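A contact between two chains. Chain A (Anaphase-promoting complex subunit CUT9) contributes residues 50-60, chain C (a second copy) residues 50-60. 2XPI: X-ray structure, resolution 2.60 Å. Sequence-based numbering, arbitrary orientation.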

# COMPACT_ATOMS: atom_id res chain seq x y z
N THR A 50 0.72 23.47 3.61
CA THR A 50 2.03 22.97 3.97
C THR A 50 3.16 23.78 3.33
O THR A 50 4.25 23.83 3.86
CB THR A 50 2.18 21.48 3.65
OG1 THR A 50 1.96 21.27 2.25
CG2 THR A 50 1.16 20.70 4.45
N LEU A 51 2.88 24.42 2.21
CA LEU A 51 3.88 25.26 1.58
C LEU A 51 4.58 26.15 2.60
O LEU A 51 5.78 26.36 2.53
CB LEU A 51 3.26 26.10 0.46
CG LEU A 51 2.69 25.27 -0.69
CD1 LEU A 51 2.27 26.17 -1.86
CD2 LEU A 51 3.72 24.23 -1.14
N THR A 52 3.82 26.67 3.57
CA THR A 52 4.37 27.52 4.63
C THR A 52 5.40 26.81 5.54
O THR A 52 6.30 27.44 6.07
CB THR A 52 3.24 28.13 5.49
OG1 THR A 52 2.68 29.26 4.81
CG2 THR A 52 3.77 28.61 6.83
N ILE A 53 5.24 25.50 5.71
CA ILE A 53 6.14 24.67 6.52
C ILE A 53 7.23 24.00 5.69
O ILE A 53 7.99 23.21 6.21
CB ILE A 53 5.40 23.44 7.10
CG1 ILE A 53 4.10 23.80 7.79
CG2 ILE A 53 6.26 22.72 8.12
CD1 ILE A 53 3.42 22.54 8.28
N SER A 54 7.27 24.23 4.39
CA SER A 54 8.31 23.57 3.62
C SER A 54 9.69 24.13 4.05
O SER A 54 9.84 25.34 4.22
CB SER A 54 8.06 23.78 2.14
OG SER A 54 9.09 23.18 1.38
N PRO A 55 10.67 23.25 4.26
CA PRO A 55 12.05 23.70 4.49
C PRO A 55 12.50 24.65 3.39
O PRO A 55 13.28 25.55 3.65
CB PRO A 55 12.88 22.41 4.40
CG PRO A 55 11.90 21.30 4.65
CD PRO A 55 10.52 21.79 4.37
N MET A 56 12.00 24.46 2.17
CA MET A 56 12.41 25.29 1.04
C MET A 56 12.06 26.77 1.20
O MET A 56 12.32 27.54 0.29
CB MET A 56 11.81 24.77 -0.27
CG MET A 56 12.35 23.41 -0.70
SD MET A 56 14.13 23.49 -1.00
CE MET A 56 14.13 24.45 -2.52
N THR A 57 11.45 27.16 2.32
CA THR A 57 11.14 28.57 2.58
C THR A 57 12.41 29.31 2.97
O THR A 57 12.45 30.54 2.97
CB THR A 57 10.12 28.79 3.72
OG1 THR A 57 10.61 28.20 4.93
CG2 THR A 57 8.73 28.22 3.37
N TYR A 58 13.45 28.55 3.31
CA TYR A 58 14.73 29.13 3.62
C TYR A 58 15.23 29.92 2.42
O TYR A 58 16.00 30.87 2.56
CB TYR A 58 15.72 28.02 3.99
CG TYR A 58 16.48 27.47 2.80
CD1 TYR A 58 17.80 27.86 2.56
CD2 TYR A 58 15.89 26.57 1.93
CE1 TYR A 58 18.50 27.36 1.47
CE2 TYR A 58 16.58 26.07 0.85
CZ TYR A 58 17.88 26.46 0.62
OH TYR A 58 18.57 25.96 -0.46
N LEU A 59 14.77 29.55 1.23
CA LEU A 59 15.16 30.27 0.01
C LEU A 59 14.78 31.75 0.05
O LEU A 59 15.28 32.54 -0.74
CB LEU A 59 14.58 29.59 -1.24
CG LEU A 59 15.35 28.37 -1.75
CD1 LEU A 59 14.65 27.71 -2.91
CD2 LEU A 59 16.75 28.76 -2.15
N ALA A 60 13.89 32.11 0.98
CA ALA A 60 13.43 33.49 1.12
C ALA A 60 14.13 34.23 2.26
O ALA A 60 14.54 35.39 2.12
CB ALA A 60 11.93 33.51 1.33
N THR C 50 16.23 16.56 -5.95
CA THR C 50 14.84 16.89 -6.19
C THR C 50 14.48 18.35 -5.78
O THR C 50 13.53 18.94 -6.29
CB THR C 50 13.98 15.86 -5.43
OG1 THR C 50 13.42 14.92 -6.36
CG2 THR C 50 12.91 16.53 -4.62
N LEU C 51 15.26 18.91 -4.86
CA LEU C 51 15.07 20.28 -4.38
C LEU C 51 15.34 21.32 -5.46
O LEU C 51 14.67 22.35 -5.52
CB LEU C 51 15.98 20.55 -3.18
CG LEU C 51 15.78 19.57 -2.03
CD1 LEU C 51 16.51 20.01 -0.77
CD2 LEU C 51 14.30 19.39 -1.77
N THR C 52 16.33 21.07 -6.30
CA THR C 52 16.58 21.98 -7.42
C THR C 52 15.30 22.22 -8.23
O THR C 52 15.04 23.35 -8.64
CB THR C 52 17.71 21.44 -8.33
OG1 THR C 52 18.96 21.49 -7.63
CG2 THR C 52 17.84 22.26 -9.62
N ILE C 53 14.49 21.18 -8.42
CA ILE C 53 13.31 21.25 -9.30
C ILE C 53 11.96 21.37 -8.57
O ILE C 53 10.89 21.23 -9.19
CB ILE C 53 13.24 20.04 -10.30
CG1 ILE C 53 12.88 18.74 -9.57
CG2 ILE C 53 14.55 19.88 -11.08
CD1 ILE C 53 12.68 17.57 -10.50
N SER C 54 12.01 21.62 -7.27
CA SER C 54 10.81 21.92 -6.50
C SER C 54 10.27 23.31 -6.85
O SER C 54 11.03 24.26 -7.00
CB SER C 54 11.10 21.90 -5.01
OG SER C 54 10.05 22.57 -4.32
N PRO C 55 8.94 23.41 -6.98
CA PRO C 55 8.23 24.68 -7.22
C PRO C 55 8.59 25.78 -6.21
O PRO C 55 8.37 26.97 -6.49
CB PRO C 55 6.76 24.31 -7.06
CG PRO C 55 6.71 22.88 -7.37
CD PRO C 55 8.03 22.26 -7.02
N MET C 56 9.11 25.40 -5.05
CA MET C 56 9.34 26.38 -4.00
C MET C 56 10.60 27.21 -4.29
O MET C 56 10.79 28.29 -3.74
CB MET C 56 9.41 25.71 -2.62
CG MET C 56 8.09 25.08 -2.17
SD MET C 56 6.81 26.29 -1.75
CE MET C 56 7.59 27.27 -0.44
N THR C 57 11.44 26.70 -5.19
CA THR C 57 12.60 27.46 -5.60
C THR C 57 12.18 28.80 -6.20
O THR C 57 13.00 29.70 -6.33
CB THR C 57 13.47 26.70 -6.61
OG1 THR C 57 12.73 26.49 -7.82
CG2 THR C 57 13.93 25.37 -6.04
N TYR C 58 10.90 28.94 -6.56
CA TYR C 58 10.43 30.25 -7.04
C TYR C 58 10.72 31.36 -6.02
O TYR C 58 10.87 32.52 -6.39
CB TYR C 58 8.95 30.22 -7.38
CG TYR C 58 8.06 30.58 -6.22
CD1 TYR C 58 7.53 31.86 -6.09
CD2 TYR C 58 7.75 29.64 -5.24
CE1 TYR C 58 6.71 32.20 -5.03
CE2 TYR C 58 6.94 29.98 -4.16
CZ TYR C 58 6.42 31.26 -4.06
OH TYR C 58 5.61 31.59 -3.00
N LEU C 59 10.80 31.00 -4.74
CA LEU C 59 11.07 31.97 -3.67
C LEU C 59 12.39 32.72 -3.86
O LEU C 59 12.52 33.88 -3.47
CB LEU C 59 11.03 31.30 -2.29
CG LEU C 59 9.66 30.94 -1.72
CD1 LEU C 59 9.81 30.15 -0.41
CD2 LEU C 59 8.80 32.17 -1.51
N ALA C 60 13.37 32.04 -4.46
CA ALA C 60 14.64 32.66 -4.79
C ALA C 60 14.46 33.70 -5.89
O ALA C 60 15.15 34.72 -5.92
CB ALA C 60 15.65 31.60 -5.22
O HOH W 1 9.13 21.95 -1.41

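What lies at the centre of the contact? The two copies of one methionine meet there: Met A56 CB stands 3.5 Å from Met C56 CB, and the CA atoms of the same two residues are 6.0 Å apart. Both CA-to-CB bonds point toward the other chain, and both side chains adopt the same bent m, m, m rotamer, and each brings its CE methyl to the other stretch. These two residues give up more surface to the contact than any others. With no hydrogen bond crossing directly between the stretches, the join rests on shape and on the exclusion of water from apolar groups.

Where do the methionine ends go? Each reaches the leucine near the start of the other stretch. Met C56 SD lies 3.8 Å from Leu A51 CD2, while its methyl CE approaches the backbone oxygen, Leu A51 O, at 3.6 Å. The reciprocal pairs are slightly looser, with Met A56 SD 4.1 Å from Leu C51 CB and Met A56 CE 3.7 Å from Leu C51 O. The methyls also meet a threonine methyl: Met A56 CE is 3.6 Å from Thr C57 CG2, and Met C56 CE is 4.1 Å from Thr A57 CG2. Methionine has a flexible, unbranched side chain, and its thioether sulfur is only weakly polar, so it packs readily against apolar groups.

How does the apolar surface continue beyond the methionines? Leu A59 and Leu C59 extend it, meeting at 4.1 Å between Leu A59 CB and Leu C59 CB. Each leucine also lays a methyl against the 3-10 backbone of the other chain, with Leu A59 CD1 3.4 Å from Thr C57 CA and Leu C59 CD1 3.6 Å from Thr A57 CA. Both 3-10 segments begin at residue 55, and in each the amide of residue 57 bonds back to the oxygen of residue 54, Thr A57 N to Ser A54 O and Thr C57 N to Ser C54 O, both at 3.1 Å. The alanines add small methyls beside the leucine pair: Leu A59 CD2 is 4.3 Å from Ala C60 CB, and Ala A60 CB is 4.3 Å from Leu C59 CB. Here the nearest CA pairs are crossed in number, Leu A59 with Ala C60 and Ala A60 with Leu C59, as fits the near-twofold repetition of the contacts.

What happens to the polar groups at the edge? They are largely satisfied within their own chains. Thr A57 OG1 donates to Ser A54 O at 3.0 Å, and Thr C57 OG1 to Ser C54 O at 2.9 Å, while each threonine methyl meets a methionine. Each serine hydroxyl accepts from the second residue of the 3-10 segment: Met A56 N to Ser A54 OG is 3.3 Å, and Met C56 N to Ser C54 OG is 3.1 Å. A single water then links the copies, hydrogen-bonded to Ser A54 OG at 3.0 Å and to Ser C54 OG at 3.1 Å, a polar bridge between hydroxyls that do not bond directly.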